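Local structure of N-acetylglucosamine 2-epimerase (Xylella fastidiosa, 3GT5) at residues Asp304-Phe309 with Arg363-Glu368. The protein probably acts as a sugar isomerase of the N-acylglucosamine 2-epimerase family, interconverting sugars within an (alpha/alpha)6-barrel. Sequence-based numbering, arbitrary orientation.
Sequences DDDKYF and RKYNDE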
loop_
_atom_site.group_PDB
_atom_site.type_symbol
_atom_site.label_atom_id
_atom_site.label_comp_id
_atom_site.label_asym_id
_atom_site.label_seq_id
_atom_site.Cartn_x
_atom_site.Cartn_y
_atom_site.Cartn_z
ATOM N N ASP A 304 12.916 15.369 3.420
ATOM C CA ASP A 304 11.568 15.806 3.137
ATOM C C ASP A 304 10.808 15.700 4.457
ATOM O O ASP A 304 10.590 14.602 4.995
ATOM C CB ASP A 304 10.958 14.967 1.970
ATOM C CG ASP A 304 9.625 15.493 1.482
ATOM O OD1 ASP A 304 8.948 16.230 2.231
ATOM O OD2 ASP A 304 9.234 15.158 0.331
ATOM N N ASP A 305 10.448 16.862 5.001
ATOM C CA ASP A 305 9.758 16.893 6.262
ATOM C C ASP A 305 8.235 16.968 6.147
ATOM O O ASP A 305 7.609 17.106 7.185
ATOM C CB ASP A 305 10.284 17.993 7.177
ATOM C CG ASP A 305 9.956 19.379 6.706
ATOM O OD1 ASP A 305 9.669 19.596 5.516
ATOM O OD2 ASP A 305 9.991 20.282 7.577
ATOM N N ASP A 306 7.673 16.871 4.932
ATOM C CA ASP A 306 6.224 16.725 4.761
ATOM C C ASP A 306 5.738 15.473 5.538
ATOM O O ASP A 306 6.477 14.478 5.699
ATOM C CB ASP A 306 5.819 16.638 3.284
ATOM C CG ASP A 306 5.939 17.978 2.526
ATOM O OD1 ASP A 306 6.008 19.046 3.178
ATOM O OD2 ASP A 306 6.005 17.918 1.300
ATOM N N LYS A 307 4.489 15.533 5.991
ATOM C CA LYS A 307 3.876 14.495 6.773
ATOM C C LYS A 307 2.751 13.897 5.916
ATOM O O LYS A 307 1.749 14.560 5.628
ATOM C CB LYS A 307 3.283 15.071 8.073
ATOM C CG LYS A 307 4.229 15.954 8.897
ATOM C CD LYS A 307 5.423 15.260 9.447
ATOM C CE LYS A 307 6.441 16.312 10.051
ATOM N NZ LYS A 307 5.887 17.147 11.169
ATOM N N TYR A 308 2.917 12.635 5.517
ATOM C CA TYR A 308 2.019 11.981 4.610
ATOM C C TYR A 308 1.120 11.021 5.396
ATOM O O TYR A 308 1.542 10.310 6.298
ATOM C CB TYR A 308 2.790 11.165 3.590
ATOM C CG TYR A 308 3.345 11.954 2.421
ATOM C CD1 TYR A 308 2.869 11.757 1.153
ATOM C CD2 TYR A 308 4.402 12.861 2.594
ATOM C CE1 TYR A 308 3.400 12.459 0.070
ATOM C CE2 TYR A 308 4.932 13.562 1.519
ATOM C CZ TYR A 308 4.451 13.337 0.268
ATOM O OH TYR A 308 4.969 14.036 -0.804
ATOM N N PHE A 309 -0.085 10.888 4.916
ATOM C CA PHE A 309 -1.100 10.045 5.548
ATOM C C PHE A 309 -0.622 8.594 5.726
ATOM O O PHE A 309 -0.668 8.046 6.825
ATOM C CB PHE A 309 -2.428 10.106 4.757
ATOM C CG PHE A 309 -2.462 9.324 3.455
ATOM C CD1 PHE A 309 -3.274 8.208 3.323
ATOM C CD2 PHE A 309 -1.715 9.738 2.330
ATOM C CE1 PHE A 309 -3.311 7.493 2.137
ATOM C CE2 PHE A 309 -1.720 8.995 1.161
ATOM C CZ PHE A 309 -2.548 7.886 1.059
ATOM N N ARG A 363 0.639 22.184 8.192
ATOM C CA ARG A 363 -0.313 22.979 7.397
ATOM C C ARG A 363 -0.682 22.300 6.101
ATOM O O ARG A 363 0.146 21.666 5.464
ATOM C CB ARG A 363 0.276 24.353 7.095
ATOM C CG ARG A 363 0.556 25.184 8.356
ATOM C CD ARG A 363 1.151 26.568 7.996
ATOM N NE ARG A 363 2.294 26.349 7.114
ATOM C CZ ARG A 363 3.137 27.274 6.675
ATOM N NH1 ARG A 363 3.009 28.555 7.024
ATOM N NH2 ARG A 363 4.142 26.886 5.889
ATOM N N LYS A 364 -1.940 22.469 5.697
ATOM C CA LYS A 364 -2.448 21.998 4.420
ATOM C C LYS A 364 -1.835 22.715 3.233
ATOM O O LYS A 364 -1.673 23.924 3.259
ATOM C CB LYS A 364 -3.957 22.280 4.342
ATOM C CG LYS A 364 -4.783 21.666 5.461
ATOM C CD LYS A 364 -5.188 20.265 5.131
ATOM C CE LYS A 364 -6.028 20.183 3.852
ATOM N NZ LYS A 364 -7.170 21.138 3.833
ATOM N N TYR A 365 -1.535 21.979 2.174
ATOM C CA TYR A 365 -1.111 22.576 0.912
ATOM C C TYR A 365 -2.290 23.057 0.054
ATOM O O TYR A 365 -2.198 24.099 -0.605
ATOM C CB TYR A 365 -0.266 21.604 0.089
ATOM C CG TYR A 365 1.164 21.465 0.566
ATOM C CD1 TYR A 365 2.111 22.465 0.318
ATOM C CD2 TYR A 365 1.580 20.331 1.255
ATOM C CE1 TYR A 365 3.417 22.331 0.734
ATOM C CE2 TYR A 365 2.893 20.200 1.701
ATOM C CZ TYR A 365 3.809 21.190 1.417
ATOM O OH TYR A 365 5.103 21.041 1.837
ATOM N N ASN A 366 -3.365 22.271 0.012
ATOM C CA ASN A 366 -4.517 22.553 -0.856
ATOM C C ASN A 366 -5.673 21.651 -0.444
ATOM O O ASN A 366 -5.587 20.965 0.586
ATOM C CB ASN A 366 -4.187 22.412 -2.357
ATOM C CG ASN A 366 -3.719 21.036 -2.716
ATOM O OD1 ASN A 366 -4.275 20.050 -2.242
ATOM N ND2 ASN A 366 -2.649 20.951 -3.515
ATOM N N ASP A 367 -6.732 21.646 -1.248
ATOM C CA ASP A 367 -7.958 20.891 -0.924
ATOM C C ASP A 367 -8.066 19.555 -1.692
ATOM O O ASP A 367 -9.143 18.949 -1.750
ATOM C CB ASP A 367 -9.196 21.744 -1.256
ATOM C CG ASP A 367 -9.390 21.938 -2.779
ATOM O OD1 ASP A 367 -8.443 21.677 -3.576
ATOM O OD2 ASP A 367 -10.506 22.345 -3.188
ATOM N N GLU A 368 -6.961 19.108 -2.279
ATOM C CA GLU A 368 -6.932 17.851 -3.042
ATOM C C GLU A 368 -6.695 16.654 -2.126
ATOM O O GLU A 368 -5.596 16.144 -2.012
ATOM C CB GLU A 368 -5.888 17.946 -4.149
ATOM C CG GLU A 368 -6.273 19.011 -5.154
ATOM C CD GLU A 368 -5.295 19.179 -6.325
ATOM O OE1 GLU A 368 -4.245 18.519 -6.403
ATOM O OE2 GLU A 368 -5.579 20.027 -7.194
#
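In the (alpha/alpha)6-barrel of this family, short strands and long loops join the helices, and here a single side-chain hydrogen bond between Asp-306 and Tyr-365 ties the loop 363-368 to segment 304-309, which lies on the interrupted strand 302-308. The phenol OH of Tyr-365 donates to OD1 of Asp-306, with 2.6 Å between the two oxygens. The donor reaches OD1 on its syn side, 27° out of the carboxylate plane, and the carboxylate stands steeply to the ring, their planes 77° apart. OD1 lies at the ring edge, in plane, 3.5 Å from CZ of Tyr-365, as suits a phenol O-H that prefers to lie in its own ring plane. Tyrosine fits because its long, rigid arm spans the 10.1 Å between CA of Asp-306 and CA of Tyr-365: its bond from CA to CB points toward segment 304-309, and with CG anti to the carbonyl carbon (chi1 -77°) the ring carries OH to the carboxylate. Aspartate offers a short carboxylate acceptor on the buried side of the bond, which the charge probably strengthens. On the same segment, OD1 of Asp-304 accepts from the backbone N of Asp-306 at 3.1 Å, closing an Asx turn that ends at the acceptor residue. Asp-306 and Tyr-365 both also touch Leu-357 of strand 357-358, which pairs antiparallel with strand 302-308; directly beyond Tyr-308, the N-cap, begins helix 309-326.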